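Local coordinates for protein N2b-titin isoform (Homo sapiens, PDB 1YA5) that binds telethonin through its N-terminal immunoglobulin domains, probably helping to fix this end of the giant muscle filament at the sarcomeric Z-disc, at residues Ser21-Glu26 with Leu65-Val70; Pro33-Ser38 with Leu80-Gly85; Gln108-Met113 with Leu123-Thr128. One frame throughout, in Å; residues are numbered along the deposited sequence.

Contact 1: residues Ser21-Glu26 with Leu65-Val70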
loop_
_atom_site.group_PDB
_atom_site.type_symbol
_atom_site.label_atom_id
_atom_site.label_comp_id
_atom_site.label_asym_id
_atom_site.label_seq_id
_atom_site.Cartn_x
_atom_site.Cartn_y
_atom_site.Cartn_z
ATOM N N SER A 21 -15.216 5.835 -2.972
ATOM C CA SER A 21 -14.354 6.942 -2.545
ATOM C C SER A 21 -14.017 7.955 -3.648
ATOM O O SER A 21 -14.205 7.677 -4.839
ATOM C CB SER A 21 -13.059 6.397 -1.932
ATOM O OG SER A 21 -13.244 6.019 -0.568
ATOM N N THR A 22 -13.520 9.125 -3.243
ATOM C CA THR A 22 -12.998 10.117 -4.188
ATOM C C THR A 22 -11.621 9.763 -4.736
ATOM O O THR A 22 -10.704 9.475 -3.971
ATOM C CB THR A 22 -12.854 11.513 -3.561
ATOM O OG1 THR A 22 -14.144 12.060 -3.227
ATOM C CG2 THR A 22 -12.225 12.430 -4.573
ATOM N N ALA A 23 -11.471 9.845 -6.056
ATOM C CA ALA A 23 -10.190 9.647 -6.718
ATOM C C ALA A 23 -9.738 10.965 -7.301
ATOM O O ALA A 23 -10.494 11.619 -8.005
ATOM C CB ALA A 23 -10.322 8.627 -7.806
ATOM N N THR A 24 -8.513 11.364 -6.984
ATOM C CA THR A 24 -7.973 12.615 -7.451
ATOM C C THR A 24 -6.712 12.395 -8.279
ATOM O O THR A 24 -5.743 11.807 -7.815
ATOM C CB THR A 24 -7.636 13.514 -6.274
ATOM O OG1 THR A 24 -8.748 13.541 -5.372
ATOM C CG2 THR A 24 -7.339 14.949 -6.747
ATOM N N PHE A 25 -6.736 12.861 -9.514
ATOM C CA PHE A 25 -5.551 12.865 -10.339
ATOM C C PHE A 25 -5.187 14.307 -10.479
ATOM O O PHE A 25 -6.013 15.111 -10.894
ATOM C CB PHE A 25 -5.882 12.316 -11.710
ATOM C CG PHE A 25 -5.777 10.833 -11.807
ATOM C CD1 PHE A 25 -6.899 10.059 -11.999
ATOM C CD2 PHE A 25 -4.549 10.208 -11.731
ATOM C CE1 PHE A 25 -6.795 8.686 -12.121
ATOM C CE2 PHE A 25 -4.449 8.827 -11.858
ATOM C CZ PHE A 25 -5.566 8.071 -12.055
ATOM N N GLU A 26 -3.970 14.666 -10.112
ATOM C CA GLU A 26 -3.544 16.023 -10.369
ATOM C C GLU A 26 -2.103 16.091 -10.881
ATOM O O GLU A 26 -1.337 15.135 -10.729
ATOM C CB GLU A 26 -3.774 16.898 -9.149
ATOM C CG GLU A 26 -2.593 16.916 -8.223
ATOM C CD GLU A 26 -2.961 17.208 -6.780
ATOM O OE1 GLU A 26 -4.054 17.782 -6.553
ATOM O OE2 GLU A 26 -2.141 16.865 -5.888
ATOM N N LEU A 65 -8.159 16.223 -11.911
ATOM C CA LEU A 65 -9.344 15.518 -12.261
ATOM C C LEU A 65 -9.713 14.749 -11.005
ATOM O O LEU A 65 -8.881 14.042 -10.444
ATOM C CB LEU A 65 -9.052 14.591 -13.431
ATOM C CG LEU A 65 -10.195 13.721 -13.915
ATOM C CD1 LEU A 65 -9.948 13.250 -15.330
ATOM C CD2 LEU A 65 -10.359 12.548 -12.982
ATOM N N THR A 66 -10.956 14.916 -10.553
ATOM C CA THR A 66 -11.496 14.210 -9.379
ATOM C C THR A 66 -12.775 13.457 -9.715
ATOM O O THR A 66 -13.740 14.052 -10.208
ATOM C CB THR A 66 -11.879 15.182 -8.249
ATOM O OG1 THR A 66 -10.861 16.180 -8.097
ATOM C CG2 THR A 66 -12.049 14.428 -6.949
ATOM N N ILE A 67 -12.788 12.160 -9.444
ATOM C CA ILE A 67 -14.022 11.393 -9.466
ATOM C C ILE A 67 -14.630 11.290 -8.069
ATOM O O ILE A 67 -14.065 10.647 -7.185
ATOM C CB ILE A 67 -13.804 9.992 -10.051
ATOM C CG1 ILE A 67 -13.271 10.104 -11.479
ATOM C CG2 ILE A 67 -15.099 9.186 -10.016
ATOM C CD1 ILE A 67 -12.034 9.268 -11.737
ATOM N N PRO A 68 -15.775 11.945 -7.859
ATOM C CA PRO A 68 -16.459 11.924 -6.565
ATOM C C PRO A 68 -16.643 10.566 -5.882
ATOM O O PRO A 68 -16.226 10.419 -4.723
ATOM C CB PRO A 68 -17.791 12.585 -6.875
ATOM C CG PRO A 68 -17.424 13.574 -7.948
ATOM C CD PRO A 68 -16.461 12.826 -8.826
ATOM N N ALA A 69 -17.240 9.579 -6.549
ATOM C CA ALA A 69 -17.483 8.306 -5.875
ATOM C C ALA A 69 -17.148 7.148 -6.784
ATOM O O ALA A 69 -18.017 6.548 -7.395
ATOM C CB ALA A 69 -18.935 8.224 -5.373
ATOM N N VAL A 70 -15.875 6.816 -6.864
ATOM C CA VAL A 70 -15.432 5.881 -7.882
ATOM C C VAL A 70 -16.211 4.579 -7.876
ATOM O O VAL A 70 -16.673 4.127 -6.838
ATOM C CB VAL A 70 -13.938 5.603 -7.770
ATOM C CG1 VAL A 70 -13.163 6.897 -7.982
ATOM C CG2 VAL A 70 -13.610 4.952 -6.424
#

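Contact 2: residues Pro33-Ser38 with Leu80-Gly85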
loop_
_atom_site.group_PDB
_atom_site.type_symbol
_atom_site.label_atom_id
_atom_site.label_comp_id
_atom_site.label_asym_id
_atom_site.label_seq_id
_atom_site.Cartn_x
_atom_site.Cartn_y
_atom_site.Cartn_z
ATOM N N PRO A 33 2.557 29.893 -24.794
ATOM C CA PRO A 33 1.403 30.280 -23.978
ATOM C C PRO A 33 0.881 29.106 -23.138
ATOM O O PRO A 33 1.107 27.949 -23.500
ATOM C CB PRO A 33 0.352 30.672 -25.025
ATOM C CG PRO A 33 1.101 30.878 -26.301
ATOM C CD PRO A 33 2.275 29.963 -26.237
ATOM N N VAL A 34 0.193 29.387 -22.028
ATOM C CA VAL A 34 -0.308 28.302 -21.174
ATOM C C VAL A 34 -0.977 27.225 -22.019
ATOM O O VAL A 34 -1.786 27.521 -22.887
ATOM C CB VAL A 34 -1.233 28.785 -20.015
ATOM C CG1 VAL A 34 -1.953 30.067 -20.379
ATOM C CG2 VAL A 34 -2.218 27.696 -19.617
ATOM N N PRO A 35 -0.591 25.969 -21.801
ATOM C CA PRO A 35 -0.997 24.921 -22.723
ATOM C C PRO A 35 -2.491 24.701 -22.736
ATOM O O PRO A 35 -3.189 25.117 -21.825
ATOM C CB PRO A 35 -0.268 23.687 -22.196
ATOM C CG PRO A 35 0.852 24.254 -21.369
ATOM C CD PRO A 35 0.286 25.468 -20.734
ATOM N N GLU A 36 -2.972 24.065 -23.793
ATOM C CA GLU A 36 -4.333 23.588 -23.852
ATOM C C GLU A 36 -4.264 22.184 -23.316
ATOM O O GLU A 36 -3.391 21.417 -23.693
ATOM C CB GLU A 36 -4.808 23.573 -25.302
ATOM C CG GLU A 36 -6.194 22.990 -25.500
ATOM C CD GLU A 36 -6.532 22.795 -26.972
ATOM O OE1 GLU A 36 -6.826 23.805 -27.654
ATOM O OE2 GLU A 36 -6.492 21.634 -27.453
ATOM N N VAL A 37 -5.167 21.841 -22.413
ATOM C CA VAL A 37 -5.078 20.554 -21.767
ATOM C C VAL A 37 -6.344 19.753 -21.956
ATOM O O VAL A 37 -7.419 20.296 -22.148
ATOM C CB VAL A 37 -4.778 20.707 -20.294
ATOM C CG1 VAL A 37 -3.477 21.434 -20.117
ATOM C CG2 VAL A 37 -5.896 21.460 -19.609
ATOM N N SER A 38 -6.206 18.444 -21.896
ATOM C CA SER A 38 -7.348 17.577 -22.044
ATOM C C SER A 38 -7.039 16.224 -21.424
ATOM O O SER A 38 -5.912 15.763 -21.448
ATOM C CB SER A 38 -7.688 17.435 -23.517
ATOM O OG SER A 38 -6.533 17.646 -24.310
ATOM N N LEU A 80 -3.181 12.874 -19.262
ATOM C CA LEU A 80 -3.368 14.293 -19.388
ATOM C C LEU A 80 -2.494 14.708 -20.556
ATOM O O LEU A 80 -1.302 14.420 -20.559
ATOM C CB LEU A 80 -2.855 14.973 -18.126
ATOM C CG LEU A 80 -3.536 16.222 -17.569
ATOM C CD1 LEU A 80 -2.708 16.780 -16.435
ATOM C CD2 LEU A 80 -3.810 17.281 -18.622
ATOM N N LYS A 81 -3.070 15.363 -21.548
ATOM C CA LYS A 81 -2.291 15.926 -22.645
ATOM C C LYS A 81 -2.263 17.439 -22.557
ATOM O O LYS A 81 -3.255 18.064 -22.190
ATOM C CB LYS A 81 -2.840 15.497 -23.996
ATOM C CG LYS A 81 -1.980 15.880 -25.165
ATOM C CD LYS A 81 -2.556 15.298 -26.448
ATOM C CE LYS A 81 -1.737 15.659 -27.667
ATOM N NZ LYS A 81 -2.414 15.255 -28.950
ATOM N N ALA A 82 -1.100 18.011 -22.866
ATOM C CA ALA A 82 -0.912 19.460 -22.900
ATOM C C ALA A 82 -0.189 19.880 -24.176
ATOM O O ALA A 82 0.914 19.403 -24.461
ATOM C CB ALA A 82 -0.129 19.908 -21.703
ATOM N N THR A 83 -0.806 20.771 -24.946
ATOM C CA THR A 83 -0.177 21.247 -26.173
ATOM C C THR A 83 -0.163 22.767 -26.194
ATOM O O THR A 83 -1.092 23.418 -25.720
ATOM C CB THR A 83 -0.910 20.738 -27.408
ATOM O OG1 THR A 83 -2.109 21.486 -27.547
ATOM C CG2 THR A 83 -1.328 19.300 -27.230
ATOM N N ASN A 84 0.902 23.334 -26.732
ATOM C CA ASN A 84 0.861 24.700 -27.219
ATOM C C ASN A 84 1.673 24.812 -28.500
ATOM O O ASN A 84 2.002 23.784 -29.114
ATOM C CB ASN A 84 1.279 25.712 -26.146
ATOM C CG ASN A 84 2.743 25.652 -25.832
ATOM O OD1 ASN A 84 3.504 24.986 -26.530
ATOM N ND2 ASN A 84 3.159 26.353 -24.780
ATOM N N GLY A 85 1.970 26.037 -28.928
ATOM C CA GLY A 85 2.687 26.235 -30.182
ATOM C C GLY A 85 4.058 25.579 -30.183
ATOM O O GLY A 85 4.506 25.042 -31.193
#

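Contact 3: residues Gln108-Met113 with Leu123-Thr128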
loop_
_atom_site.group_PDB
_atom_site.type_symbol
_atom_site.label_atom_id
_atom_site.label_comp_id
_atom_site.label_asym_id
_atom_site.label_seq_id
_atom_site.Cartn_x
_atom_site.Cartn_y
_atom_site.Cartn_z
ATOM N N GLN A 108 -20.628 -10.626 18.773
ATOM C CA GLN A 108 -21.055 -11.404 19.917
ATOM C C GLN A 108 -20.541 -12.819 19.720
ATOM O O GLN A 108 -20.881 -13.480 18.749
ATOM C CB GLN A 108 -22.589 -11.395 20.001
ATOM C CG GLN A 108 -23.226 -12.345 21.028
ATOM C CD GLN A 108 -24.698 -12.018 21.311
ATOM O OE1 GLN A 108 -25.592 -12.783 20.938
ATOM N NE2 GLN A 108 -24.948 -10.882 21.974
ATOM N N ARG A 109 -19.710 -13.292 20.634
ATOM C CA ARG A 109 -19.242 -14.657 20.538
ATOM C C ARG A 109 -20.160 -15.567 21.348
ATOM O O ARG A 109 -20.811 -15.120 22.303
ATOM C CB ARG A 109 -17.778 -14.752 20.974
ATOM C CG ARG A 109 -17.183 -13.380 21.293
ATOM C CD ARG A 109 -15.867 -13.122 20.575
ATOM N NE ARG A 109 -14.734 -13.439 21.432
ATOM C CZ ARG A 109 -13.575 -12.790 21.429
ATOM N NH1 ARG A 109 -13.372 -11.761 20.624
ATOM N NH2 ARG A 109 -12.608 -13.178 22.243
ATOM N N LEU A 110 -20.232 -16.827 20.921
ATOM C CA LEU A 110 -20.999 -17.870 21.589
ATOM C C LEU A 110 -20.643 -17.855 23.064
ATOM O O LEU A 110 -19.497 -17.602 23.409
ATOM C CB LEU A 110 -20.584 -19.217 21.011
ATOM C CG LEU A 110 -21.580 -20.310 20.657
ATOM C CD1 LEU A 110 -22.682 -19.761 19.796
ATOM C CD2 LEU A 110 -20.844 -21.410 19.895
ATOM N N GLN A 111 -21.601 -18.138 23.938
ATOM C CA GLN A 111 -21.299 -18.199 25.357
ATOM C C GLN A 111 -21.622 -19.556 25.945
ATOM O O GLN A 111 -22.537 -20.251 25.489
ATOM C CB GLN A 111 -21.980 -17.063 26.120
ATOM C CG GLN A 111 -21.407 -15.698 25.765
ATOM C CD GLN A 111 -21.970 -14.571 26.619
ATOM O OE1 GLN A 111 -23.185 -14.482 26.828
ATOM N NE2 GLN A 111 -21.089 -13.697 27.110
ATOM N N SER A 112 -20.837 -19.937 26.942
ATOM C CA SER A 112 -20.991 -21.225 27.584
ATOM C C SER A 112 -22.132 -21.197 28.591
ATOM O O SER A 112 -22.323 -20.211 29.308
ATOM C CB SER A 112 -19.691 -21.633 28.267
ATOM O OG SER A 112 -19.160 -22.783 27.640
ATOM N N MET A 113 -22.890 -22.287 28.642
ATOM C CA MET A 113 -24.019 -22.359 29.551
ATOM C C MET A 113 -24.355 -23.791 29.970
ATOM O O MET A 113 -24.078 -24.745 29.242
ATOM C CB MET A 113 -25.234 -21.685 28.919
ATOM C CG MET A 113 -25.974 -22.577 27.944
ATOM S SD MET A 113 -26.962 -21.602 26.808
ATOM C CE MET A 113 -25.664 -20.733 25.951
ATOM N N LEU A 123 -28.464 -20.666 21.143
ATOM C CA LEU A 123 -27.049 -20.314 21.130
ATOM C C LEU A 123 -26.788 -19.306 20.038
ATOM O O LEU A 123 -26.854 -19.643 18.865
ATOM C CB LEU A 123 -26.164 -21.543 20.902
ATOM C CG LEU A 123 -26.591 -22.872 21.525
ATOM C CD1 LEU A 123 -27.650 -23.420 20.623
ATOM C CD2 LEU A 123 -25.440 -23.855 21.629
ATOM N N GLN A 124 -26.474 -18.074 20.416
ATOM C CA GLN A 124 -26.356 -17.017 19.431
ATOM C C GLN A 124 -25.026 -16.282 19.343
ATOM O O GLN A 124 -24.245 -16.223 20.293
ATOM C CB GLN A 124 -27.467 -16.020 19.622
ATOM C CG GLN A 124 -28.632 -16.603 20.318
ATOM C CD GLN A 124 -29.714 -15.584 20.466
ATOM O OE1 GLN A 124 -29.616 -14.684 21.305
ATOM N NE2 GLN A 124 -30.751 -15.689 19.635
ATOM N N VAL A 125 -24.809 -15.686 18.179
ATOM C CA VAL A 125 -23.593 -14.968 17.871
ATOM C C VAL A 125 -23.989 -13.826 16.960
ATOM O O VAL A 125 -24.994 -13.923 16.249
ATOM C CB VAL A 125 -22.630 -15.862 17.106
ATOM C CG1 VAL A 125 -22.458 -17.146 17.840
ATOM C CG2 VAL A 125 -23.154 -16.131 15.729
ATOM N N ARG A 126 -23.218 -12.744 16.990
ATOM C CA ARG A 126 -23.395 -11.678 16.021
ATOM C C ARG A 126 -22.122 -11.503 15.225
ATOM O O ARG A 126 -21.068 -11.204 15.796
ATOM C CB ARG A 126 -23.747 -10.371 16.718
ATOM C CG ARG A 126 -25.133 -10.343 17.286
ATOM C CD ARG A 126 -25.317 -9.189 18.255
ATOM N NE ARG A 126 -26.708 -8.732 18.288
ATOM C CZ ARG A 126 -27.294 -8.046 17.303
ATOM N NH1 ARG A 126 -26.616 -7.737 16.200
ATOM N NH2 ARG A 126 -28.559 -7.666 17.417
ATOM N N VAL A 127 -22.237 -11.656 13.904
ATOM C CA VAL A 127 -21.094 -11.704 12.989
ATOM C C VAL A 127 -21.151 -10.647 11.883
ATOM O O VAL A 127 -22.176 -10.459 11.240
ATOM C CB VAL A 127 -21.034 -13.082 12.319
ATOM C CG1 VAL A 127 -19.754 -13.245 11.501
ATOM C CG2 VAL A 127 -21.128 -14.134 13.363
ATOM N N THR A 128 -20.034 -9.976 11.647
ATOM C CA THR A 128 -19.947 -8.982 10.591
ATOM C C THR A 128 -18.882 -9.427 9.609
ATOM O O THR A 128 -18.018 -10.215 9.955
ATOM C CB THR A 128 -19.508 -7.616 11.162
ATOM O OG1 THR A 128 -18.240 -7.758 11.815
ATOM C CG2 THR A 128 -20.472 -7.127 12.198
#

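Contact 1: residues Ser21-Glu26 with Leu65-Val70
A23 and V70 touch through their methyl groups: A23 CB lies 3.3 Å from V70 CG1, a tight apolar contact. V70 CG1 stands anti to its own carbonyl carbon (chi1 -62°), which carries this branch to the alanine, while CG2 lies beside S21 O, at 3.2 Å. That carbonyl oxygen is also gripped by V70 N at 2.8 Å, through a nearly straight bond (168° at the hydrogen). A23, I67, F25 and L65 share the inner face of the sheet. CG of F25 is anti to its carbonyl carbon (chi1 -87°) and the ring runs on away from the leucine, with L65 CD2 near its plane at the edge. The other face carries T24 and T66, side by side and pointing the same way, with T24 OG1 3.8 Å from T66 CG2. Past the end of the strand, T22 OG1 donates to P68 O at 3.0 Å. The backbones are antiparallel; A23 N reaches I67 O at 2.9 Å and F25 N reaches L65 O at 2.6 Å. These are the B and E strands of an I-set immunoglobulin domain, 23-32 and 62-67, flanked in their sheet by strands 4-8 and 55-59. Across the sandwich F25 stacks on Y78 and also packs on W39 and on A93 and L95 of strand 87-98, with V70 resting on V17 and V97.

Contact 2: residues Pro33-Ser38 with Leu80-Gly85
N84 meets P33 through CB and ND2. Its CB lies 3.5 Å from P33 O and also approaches P35 CA. CG sits between the backbone N and the carbonyl carbon (chi1 71°), a setting in which the amide passes across the proline. At the tip, ND2 donates to P33 O at 2.9 Å; the bond is almost straight at the hydrogen (170°), and the acceptor is only 4° out of the amide plane. The same ND2 bonds to Q4 O, while OD1 takes a weak hydrogen bond from S86 N, so both ends of the amide are engaged. Cutting the side chain back to an alanine is likely to leave P33 O and Q4 O without their shared donor and residues 33-35 freer to shift.

Beyond N84 the segments pair as antiparallel strands. E36 N reaches T83 O at 2.8 Å, and K81 N reaches S38 O at 2.9 Å. Between these hydrogen-bonded pairs, A82 CB is flanked by P35 CB at 3.8 Å and V37 CG1 at 4.0 Å, on the face turned to I29 of strand 23-32. L80 CD2 comes back to V37 CB at 3.9 Å. E36, S38, K81 and T83 occupy the other face. Strands 36-41 and 76-84 are the C and F strands of the immunoglobulin sandwich. Chemically the pairing is two-sided, apolar toward the opposing sheet and polar on its outer face, with a side-chain amide continuing the hydrogen bonding where the chain at P33-P35 is no longer strand.

Contact 3: residues Gln108-Met113 with Leu123-Thr128
Q108 and R126 exchange two backbone hydrogen bonds, an antiparallel hydrogen-bonded pair and the one beta bridge between the segments. Q108 N donates to R126 O at 3.1 Å, and R126 N returns to Q108 O at 3.0 Å. Each donor lies in the plane of the carbonyl it meets, on a lone pair, with C=O...N angles of 128° and 123°. Above the pair the side chains cross obliquely, CB to CB at 3.6 Å, with amide and guanidinium planes 88° apart. The charge of R126 is met elsewhere: NH1 forms a salt bridge with D157. Q108 OE1 stands 3.8 Å from Q124 O, two acceptors that do not bond, and Q124 NE2 makes a weak bond to S160 OG. After Q108 the chain parts from strand 121-130, as in the A-to-A' switch of an I-set immunoglobulin domain, where the N-terminal strand crosses from one sheet to the other. The donors change partners. L110 N has a weak bond to S187 OG, and M113 pairs through its backbone with E190 and L192 of strand 183-193. L110 still comes back at its end, CD1 lying 3.3 Å from V125 CG1 and 4.1 Å from L123 CB. V125 and L123 bond through their backbones to Y159 and L161. On the outer side telethonin takes over: R109 NH2 forms a salt bridge with E42 of the telethonin chain, and S112 N donates to its E49, while S112 OG bonds to E190 N.

From the N terminus, residues 21-26 open contact 1 and 33-38 open contact 2; 65-70 then close the first loop and 80-85 the second, so the two cross along the chain. Their centres lie 22 Å apart and their nearest atoms about 6 Å. Contact 1 joins strands B and E in one sheet of the first immunoglobulin domain and contact 2 joins C and F in the other, interleaving the two layers of the sandwich. Contact 3 follows in series, closing a nine-residue loop and tying the segment after strand 102-106 in the second domain to its strand B, 121-130. Its centre lies 40 Å and 62 Å from those of contacts 1 and 2.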